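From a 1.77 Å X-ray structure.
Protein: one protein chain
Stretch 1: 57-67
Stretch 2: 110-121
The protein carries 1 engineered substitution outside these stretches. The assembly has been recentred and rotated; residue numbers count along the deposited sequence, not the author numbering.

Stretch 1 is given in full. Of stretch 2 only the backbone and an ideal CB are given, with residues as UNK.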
ATOM      1  N   PRO A  57      -4.641   5.543  19.827  1.00 43.13           N
ATOM      2  CA  PRO A  57      -3.350   5.090  20.367  1.00 45.46           C
ATOM      3  C   PRO A  57      -3.052   3.589  20.130  1.00 42.35           C
ATOM      4  O   PRO A  57      -3.890   2.717  20.385  1.00 41.26           O
ATOM      5  CB  PRO A  57      -3.491   5.397  21.861  1.00 49.59           C
ATOM      6  CG  PRO A  57      -4.340   6.630  21.871  1.00 52.56           C
ATOM      7  CD  PRO A  57      -5.385   6.348  20.817  1.00 50.33           C
ATOM      8  N   ALA A  58      -1.856   3.306  19.605  1.00 42.53           N
ATOM      9  CA  ALA A  58      -1.454   1.944  19.229  1.00 39.41           C
ATOM     10  C   ALA A  58      -0.847   1.276  20.434  1.00 41.05           C
ATOM     11  O   ALA A  58       0.362   1.122  20.492  1.00 43.33           O
ATOM     12  CB  ALA A  58      -0.404   2.006  18.102  1.00 38.14           C
ATOM     13  N   GLU A  59      -1.691   0.873  21.377  1.00 42.73           N
ATOM     14  CA  GLU A  59      -1.260   0.426  22.693  1.00 48.74           C
ATOM     15  C   GLU A  59      -1.027  -1.090  22.768  1.00 42.27           C
ATOM     16  O   GLU A  59      -0.170  -1.576  23.532  1.00 42.35           O
ATOM     17  CB  GLU A  59      -2.325   0.835  23.698  1.00 55.11           C
ATOM     18  CG  GLU A  59      -1.949   0.637  25.139  1.00 64.88           C
ATOM     19  CD  GLU A  59      -2.979   1.259  26.087  1.00 72.41           C
ATOM     20  OE1 GLU A  59      -3.823   2.052  25.600  1.00 70.57           O
ATOM     21  OE2 GLU A  59      -2.938   0.953  27.306  1.00 75.81           O
ATOM     22  N   TYR A  60      -1.772  -1.822  21.962  1.00 33.12           N
ATOM     23  CA  TYR A  60      -1.657  -3.275  21.911  1.00 33.47           C
ATOM     24  C   TYR A  60      -1.369  -3.777  20.520  1.00 29.55           C
ATOM     25  O   TYR A  60      -1.644  -3.082  19.540  1.00 28.88           O
ATOM     26  CB  TYR A  60      -2.938  -3.944  22.444  1.00 33.53           C
ATOM     27  CG  TYR A  60      -3.148  -3.569  23.856  1.00 39.93           C
ATOM     28  CD1 TYR A  60      -2.526  -4.280  24.881  1.00 39.45           C
ATOM     29  CD2 TYR A  60      -3.939  -2.478  24.185  1.00 42.60           C
ATOM     30  CE1 TYR A  60      -2.691  -3.906  26.176  1.00 47.21           C
ATOM     31  CE2 TYR A  60      -4.111  -2.104  25.493  1.00 49.38           C
ATOM     32  CZ  TYR A  60      -3.490  -2.823  26.475  1.00 49.86           C
ATOM     33  OH  TYR A  60      -3.646  -2.445  27.783  1.00 54.33           O
ATOM     34  N   VAL A  61      -0.762  -4.965  20.442  1.00 26.76           N
ATOM     35  CA  VAL A  61      -0.565  -5.686  19.182  1.00 26.46           C
ATOM     36  C   VAL A  61      -1.281  -7.006  19.373  1.00 28.90           C
ATOM     37  O   VAL A  61      -1.315  -7.523  20.483  1.00 30.11           O
ATOM     38  CB  VAL A  61       0.919  -5.919  18.890  1.00 27.03           C
ATOM     39  CG1 VAL A  61       1.114  -6.583  17.529  1.00 31.83           C
ATOM     40  CG2 VAL A  61       1.666  -4.555  18.895  1.00 30.67           C
ATOM     41  N   TYR A  62      -1.824  -7.548  18.290  1.00 25.03           N
ATOM     42  CA  TYR A  62      -2.829  -8.632  18.360  1.00 25.88           C
ATOM     43  C   TYR A  62      -2.505  -9.784  17.408  1.00 28.21           C
ATOM     44  O   TYR A  62      -1.902  -9.571  16.348  1.00 28.85           O
ATOM     45  CB  TYR A  62      -4.184  -8.085  17.883  1.00 25.61           C
ATOM     46  CG  TYR A  62      -4.682  -6.837  18.602  1.00 28.04           C
ATOM     47  CD1 TYR A  62      -5.627  -6.930  19.619  1.00 24.38           C
ATOM     48  CD2 TYR A  62      -4.206  -5.578  18.266  1.00 27.11           C
ATOM     49  CE1 TYR A  62      -6.079  -5.759  20.316  1.00 27.77           C
ATOM     50  CE2 TYR A  62      -4.654  -4.425  18.927  1.00 26.49           C
ATOM     51  CZ  TYR A  62      -5.588  -4.524  19.944  1.00 29.35           C
ATOM     52  OH  TYR A  62      -6.019  -3.352  20.567  1.00 30.94           O
ATOM     53  N   GLN A  63      -2.942 -10.997  17.746  1.00 26.44           N
ATOM     54  CA  GLN A  63      -2.791 -12.104  16.819  1.00 23.59           C
ATOM     55  C   GLN A  63      -4.125 -12.827  16.782  1.00 25.27           C
ATOM     56  O   GLN A  63      -4.679 -13.151  17.828  1.00 24.54           O
ATOM     57  CB  GLN A  63      -1.658 -13.038  17.258  1.00 30.20           C
ATOM     58  CG  GLN A  63      -1.507 -14.240  16.339  1.00 31.34           C
ATOM     59  CD  GLN A  63      -0.469 -15.206  16.826  1.00 41.99           C
ATOM     60  OE1 GLN A  63      -0.362 -15.464  18.041  1.00 44.55           O
ATOM     61  NE2 GLN A  63       0.322 -15.753  15.893  1.00 37.18           N
ATOM     62  N   VAL A  64      -4.695 -13.023  15.592  1.00 22.93           N
ATOM     63  CA  VAL A  64      -5.955 -13.821  15.526  1.00 19.06           C
ATOM     64  C   VAL A  64      -5.703 -15.268  15.952  1.00 23.62           C
ATOM     65  O   VAL A  64      -4.758 -15.916  15.473  1.00 26.86           O
ATOM     66  CB  VAL A  64      -6.530 -13.759  14.085  1.00 21.35           C
ATOM     67  CG1 VAL A  64      -7.855 -14.451  13.985  1.00 21.37           C
ATOM     68  CG2 VAL A  64      -6.670 -12.298  13.582  1.00 23.26           C
ATOM     69  N   VAL A  65      -6.517 -15.781  16.873  1.00 26.16           N
ATOM     70  CA  VAL A  65      -6.472 -17.211  17.218  1.00 26.59           C
ATOM     71  C   VAL A  65      -7.600 -17.900  16.456  1.00 29.93           C
ATOM     72  O   VAL A  65      -7.363 -18.814  15.650  1.00 31.30           O
ATOM     73  CB  VAL A  65      -6.625 -17.436  18.713  1.00 26.83           C
ATOM     74  CG1 VAL A  65      -6.605 -18.950  19.038  1.00 28.35           C
ATOM     75  CG2 VAL A  65      -5.525 -16.736  19.465  1.00 28.91           C
ATOM     76  N   THR A  66      -8.830 -17.459  16.670  1.00 23.34           N
ATOM     77  CA  THR A  66      -9.913 -17.936  15.783  1.00 23.07           C
ATOM     78  C   THR A  66     -10.688 -16.773  15.257  1.00 22.97           C
ATOM     79  O   THR A  66     -10.679 -15.711  15.875  1.00 28.37           O
ATOM     80  CB  THR A  66     -10.908 -18.843  16.516  1.00 29.53           C
ATOM     81  OG1 THR A  66     -11.537 -18.105  17.589  1.00 28.95           O
ATOM     82  CG2 THR A  66     -10.188 -20.083  17.145  1.00 30.25           C
ATOM     83  N   GLY A  67     -11.368 -16.976  14.130  1.00 23.91           N
ATOM     84  CA  GLY A  67     -12.167 -15.933  13.502  1.00 20.35           C
ATOM     85  C   GLY A  67     -11.445 -15.137  12.414  1.00 22.94           C
ATOM     86  O   GLY A  67     -10.689 -15.696  11.645  1.00 23.96           O
ATOM     87  N   UNK A 110     -14.502 -13.497  17.148  1.00 23.10           N
ATOM     88  CA  UNK A 110     -13.051 -13.694  16.956  1.00 20.10           C
ATOM     89  C   UNK A 110     -12.367 -13.735  18.307  1.00 23.81           C
ATOM     90  O   UNK A 110     -12.716 -12.945  19.203  1.00 23.73           O
ATOM     91  CB  UNK A 110     -12.449 -12.586  16.089  1.00 20.10           C
ATOM     92  N   UNK A 111     -11.411 -14.661  18.465  1.00 22.65           N
ATOM     93  CA  UNK A 111     -10.557 -14.645  19.660  1.00 19.27           C
ATOM     94  C   UNK A 111      -9.140 -14.246  19.242  1.00 22.82           C
ATOM     95  O   UNK A 111      -8.659 -14.633  18.184  1.00 28.03           O
ATOM     96  CB  UNK A 111     -10.556 -16.006  20.359  1.00 19.27           C
ATOM     97  N   UNK A 112      -8.511 -13.400  20.048  1.00 27.55           N
ATOM     98  CA  UNK A 112      -7.172 -12.958  19.725  1.00 25.62           C
ATOM     99  C   UNK A 112      -6.276 -13.202  20.947  1.00 28.45           C
ATOM    100  O   UNK A 112      -6.746 -13.422  22.087  1.00 31.68           O
ATOM    101  CB  UNK A 112      -7.165 -11.485  19.311  1.00 25.62           C
ATOM    102  N   UNK A 113      -4.977 -13.162  20.712  1.00 26.92           N
ATOM    103  CA  UNK A 113      -4.021 -12.999  21.830  1.00 29.34           C
ATOM    104  C   UNK A 113      -3.478 -11.573  21.665  1.00 29.99           C
ATOM    105  O   UNK A 113      -3.380 -11.062  20.533  1.00 30.64           O
ATOM    106  CB  UNK A 113      -2.907 -14.048  21.813  1.00 29.34           C
ATOM    107  N   UNK A 114      -3.135 -10.887  22.757  1.00 31.84           N
ATOM    108  CA  UNK A 114      -2.537  -9.556  22.571  1.00 30.43           C
ATOM    109  C   UNK A 114      -1.435  -9.297  23.576  1.00 34.14           C
ATOM    110  O   UNK A 114      -1.406  -9.920  24.614  1.00 33.98           O
ATOM    111  CB  UNK A 114      -3.605  -8.466  22.687  1.00 30.43           C
ATOM    112  N   UNK A 115      -0.537  -8.370  23.244  1.00 33.60           N
ATOM    113  CA  UNK A 115       0.577  -8.023  24.111  1.00 39.80           C
ATOM    114  C   UNK A 115       0.666  -6.518  24.114  1.00 35.91           C
ATOM    115  O   UNK A 115       0.249  -5.885  23.159  1.00 34.77           O
ATOM    116  CB  UNK A 115       1.888  -8.666  23.654  1.00 39.80           C
ATOM    117  N   UNK A 116       1.195  -5.932  25.182  1.00 37.76           N
ATOM    118  CA  UNK A 116       1.370  -4.489  25.148  1.00 39.82           C
ATOM    119  C   UNK A 116       2.470  -4.132  24.157  1.00 40.12           C
ATOM    120  O   UNK A 116       3.521  -4.776  24.115  1.00 40.60           O
ATOM    121  CB  UNK A 116       1.698  -3.947  26.541  1.00 39.82           C
ATOM    122  N   UNK A 117       2.190  -3.118  23.356  1.00 37.89           N
ATOM    123  CA  UNK A 117       3.194  -2.538  22.475  1.00 38.59           C
ATOM    124  C   UNK A 117       4.469  -2.160  23.265  1.00 42.42           C
ATOM    125  O   UNK A 117       5.591  -2.394  22.807  1.00 42.93           O
ATOM    126  CB  UNK A 117       2.620  -1.310  21.765  1.00 38.59           C
ATOM    127  N   UNK A 118       4.316  -1.630  24.473  1.00 43.25           N
ATOM    128  CA  UNK A 118       5.500  -1.235  25.246  1.00 46.17           C
ATOM    129  C   UNK A 118       6.318  -2.468  25.655  1.00 51.19           C
ATOM    130  O   UNK A 118       7.537  -2.406  25.847  1.00 45.29           O
ATOM    131  CB  UNK A 118       5.086  -0.441  26.487  1.00 46.17           C
ATOM    132  N   UNK A 119       5.638  -3.596  25.812  1.00 48.16           N
ATOM    133  CA  UNK A 119       6.335  -4.830  26.128  1.00 43.91           C
ATOM    134  C   UNK A 119       7.225  -5.289  24.959  1.00 41.07           C
ATOM    135  O   UNK A 119       8.342  -5.766  25.193  1.00 41.14           O
ATOM    136  CB  UNK A 119       5.324  -5.922  26.486  1.00 43.91           C
ATOM    137  N   UNK A 120       6.728  -5.126  23.729  1.00 36.28           N
ATOM    138  CA  UNK A 120       7.481  -5.439  22.503  1.00 34.55           C
ATOM    139  C   UNK A 120       8.677  -4.509  22.315  1.00 41.84           C
ATOM    140  O   UNK A 120       9.769  -4.954  21.920  1.00 45.53           O
ATOM    141  CB  UNK A 120       6.563  -5.348  21.282  1.00 34.55           C
ATOM    142  N   UNK A 121       8.458  -3.212  22.552  1.00 37.46           N
ATOM    143  CA  UNK A 121       9.519  -2.190  22.442  1.00 39.90           C
ATOM    144  C   UNK A 121      10.667  -2.526  23.396  1.00 41.16           C
ATOM    145  O   UNK A 121      11.840  -2.317  23.089  1.00 44.90           O
ATOM    146  CB  UNK A 121       8.967  -0.796  22.748  1.00 39.90           C
TER

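Residues 110–116 run antiparallel to strand 60–64, and 117–121 turn into a helix. Position 110 is extended, its CA-to-CB bond sideways to stretch 1, with the ideal CB 3.6 Å from Thr66 O. A small or beta-branched residue would suit it. It is Thr110, whose CG2 lies 3.2 Å from Thr66 O and whose OG1 lies 3.6 Å from Gly67 CA, so that glycine leaves room for the hydroxyl.

At 111 the backbone O accepts from both Val65 N (2.8 Å) and Thr66 N (3.2 Å), the mark of a beta bulge. The ideal CB is 3.6 Å from Thr66 OG1, a hydroxyl that favours a short polar side chain such as serine, threonine or asparagine. Ser111 in the p rotamer places OG 2.6 Å from Thr66 OG1 in a hydrogen bond.

Position 112 points sideways, its ideal CB 3.3 Å from Gln63 O. Valine, isoleucine or threonine would fit this extended backbone. Val112 sets CG2 4.3 Å from Tyr62 CD1, at the ring edge.

Position 113 is locked to Gln63 by two backbone hydrogen bonds and shares a face with its side chain; Val65 CG2 is 4.4 Å from the ideal CB. A long chain with an apolar stem and a polar end, such as arginine, lysine or glutamine, could use both. Arg113 packs CG 3.4 Å from Val65 CG2 and brings NH2 within 2.9 Å of Gln63 OE1.

Position 114 shares a face with Tyr62, and its ideal CB is 4.0 Å from Tyr62 CD1. Two aromatic rings, of Tyr60 and Tyr62, invite leucine, isoleucine or methionine. Leu114 reaches both: CD1 is 3.7 Å from Tyr60 CD1, CD2 3.7 Å from Tyr62 CE1.

Position 115 pairs with Val61 through two backbone hydrogen bonds, and an apolar, preferably beta-branched residue matches that neighbour. Val115 CG2 sits 4.2 Å from Val61 CB.

Position 116 points away, so many residues are possible, long ones included. Lys116, at the N-cap position, passes Tyr60 CE1 with CG at 3.7 Å.

At 117 the backbone N donates to Glu59 O (2.8 Å), and CB points toward stretch 1, near two carbonyl oxygens. A chain that can bend outward suits it: Arg117 leads its end away, toward position 121.

Position 118 points sideways and 119 is out of reach, so small polar residues, among many others, would do; both are serine, Ser118 and Ser119. Position 120 points toward stretch 1, near Val61, favouring an aliphatic chain; Leu120 CD1 meets Val61 CG2 at 3.7 Å. Position 121 is out of reach, so many polar residues would do; Glu121 OE1 forms a salt bridge with Arg117 NH1 at 2.9 Å.

Stretch 2, residues 110-121: TSVRLVKRSSLE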
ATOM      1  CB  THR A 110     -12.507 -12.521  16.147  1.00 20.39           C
ATOM      2  OG1 THR A 110     -13.004 -12.671  14.796  1.00 26.09           O
ATOM      3  CG2 THR A 110     -10.956 -12.522  16.068  1.00 22.98           C
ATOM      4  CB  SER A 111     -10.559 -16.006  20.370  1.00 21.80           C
ATOM      5  OG  SER A 111     -10.177 -17.053  19.485  1.00 28.37           O
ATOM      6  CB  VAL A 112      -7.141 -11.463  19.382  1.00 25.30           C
ATOM      7  CG1 VAL A 112      -7.995 -11.186  18.093  1.00 28.94           C
ATOM      8  CG2 VAL A 112      -7.608 -10.641  20.600  1.00 32.05           C
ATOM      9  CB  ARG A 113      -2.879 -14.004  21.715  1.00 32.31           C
ATOM     10  CG  ARG A 113      -3.332 -15.464  21.780  1.00 49.43           C
ATOM     11  CD  ARG A 113      -2.197 -16.488  21.825  1.00 59.48           C
ATOM     12  NE  ARG A 113      -1.008 -16.106  21.064  1.00 70.11           N
ATOM     13  CZ  ARG A 113       0.113 -16.832  21.033  1.00 80.31           C
ATOM     14  NH1 ARG A 113       0.185 -17.977  21.710  1.00 83.11           N
ATOM     15  NH2 ARG A 113       1.169 -16.424  20.327  1.00 82.64           N
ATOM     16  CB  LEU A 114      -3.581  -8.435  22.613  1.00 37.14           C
ATOM     17  CG  LEU A 114      -4.547  -8.434  23.805  1.00 42.64           C
ATOM     18  CD1 LEU A 114      -3.970  -7.719  24.978  1.00 44.20           C
ATOM     19  CD2 LEU A 114      -5.846  -7.783  23.389  1.00 48.77           C
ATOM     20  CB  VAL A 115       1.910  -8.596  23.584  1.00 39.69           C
ATOM     21  CG1 VAL A 115       1.924 -10.129  23.706  1.00 42.49           C
ATOM     22  CG2 VAL A 115       2.113  -8.210  22.182  1.00 35.81           C
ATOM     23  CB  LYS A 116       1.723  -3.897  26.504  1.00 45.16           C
ATOM     24  CG  LYS A 116       0.694  -4.149  27.562  1.00 53.48           C
ATOM     25  CD  LYS A 116       0.918  -3.259  28.786  1.00 61.01           C
ATOM     26  CE  LYS A 116      -0.035  -3.676  29.905  1.00 63.63           C
ATOM     27  NZ  LYS A 116       0.187  -5.098  30.313  1.00 65.15           N
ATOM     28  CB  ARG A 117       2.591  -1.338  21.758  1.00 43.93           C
ATOM     29  CG  ARG A 117       3.546  -0.558  20.875  1.00 50.56           C
ATOM     30  CD  ARG A 117       4.195  -1.389  19.778  1.00 52.65           C
ATOM     31  NE  ARG A 117       4.998  -0.529  18.894  1.00 58.44           N
ATOM     32  CZ  ARG A 117       6.118   0.103  19.266  1.00 69.70           C
ATOM     33  NH1 ARG A 117       6.580   0.013  20.514  1.00 74.91           N
ATOM     34  NH2 ARG A 117       6.783   0.848  18.396  1.00 72.92           N
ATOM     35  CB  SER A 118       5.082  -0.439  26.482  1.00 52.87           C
ATOM     36  OG  SER A 118       4.108  -1.134  27.256  1.00 59.09           O
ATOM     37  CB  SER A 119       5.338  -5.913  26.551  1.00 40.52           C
ATOM     38  OG  SER A 119       4.995  -5.677  27.900  1.00 50.59           O
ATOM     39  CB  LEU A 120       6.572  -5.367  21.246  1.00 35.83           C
ATOM     40  CG  LEU A 120       5.625  -6.560  21.116  1.00 37.22           C
ATOM     41  CD1 LEU A 120       4.689  -6.415  19.934  1.00 34.03           C
ATOM     42  CD2 LEU A 120       6.398  -7.864  21.010  1.00 40.76           C
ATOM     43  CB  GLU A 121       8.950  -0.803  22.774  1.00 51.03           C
ATOM     44  CG  GLU A 121       9.938   0.377  22.637  1.00 61.36           C
ATOM     45  CD  GLU A 121      10.259   0.748  21.180  1.00 69.55           C
ATOM     46  OE1 GLU A 121       9.410   0.502  20.294  1.00 66.61           O
ATOM     47  OE2 GLU A 121      11.366   1.297  20.928  1.00 75.55           O
TER
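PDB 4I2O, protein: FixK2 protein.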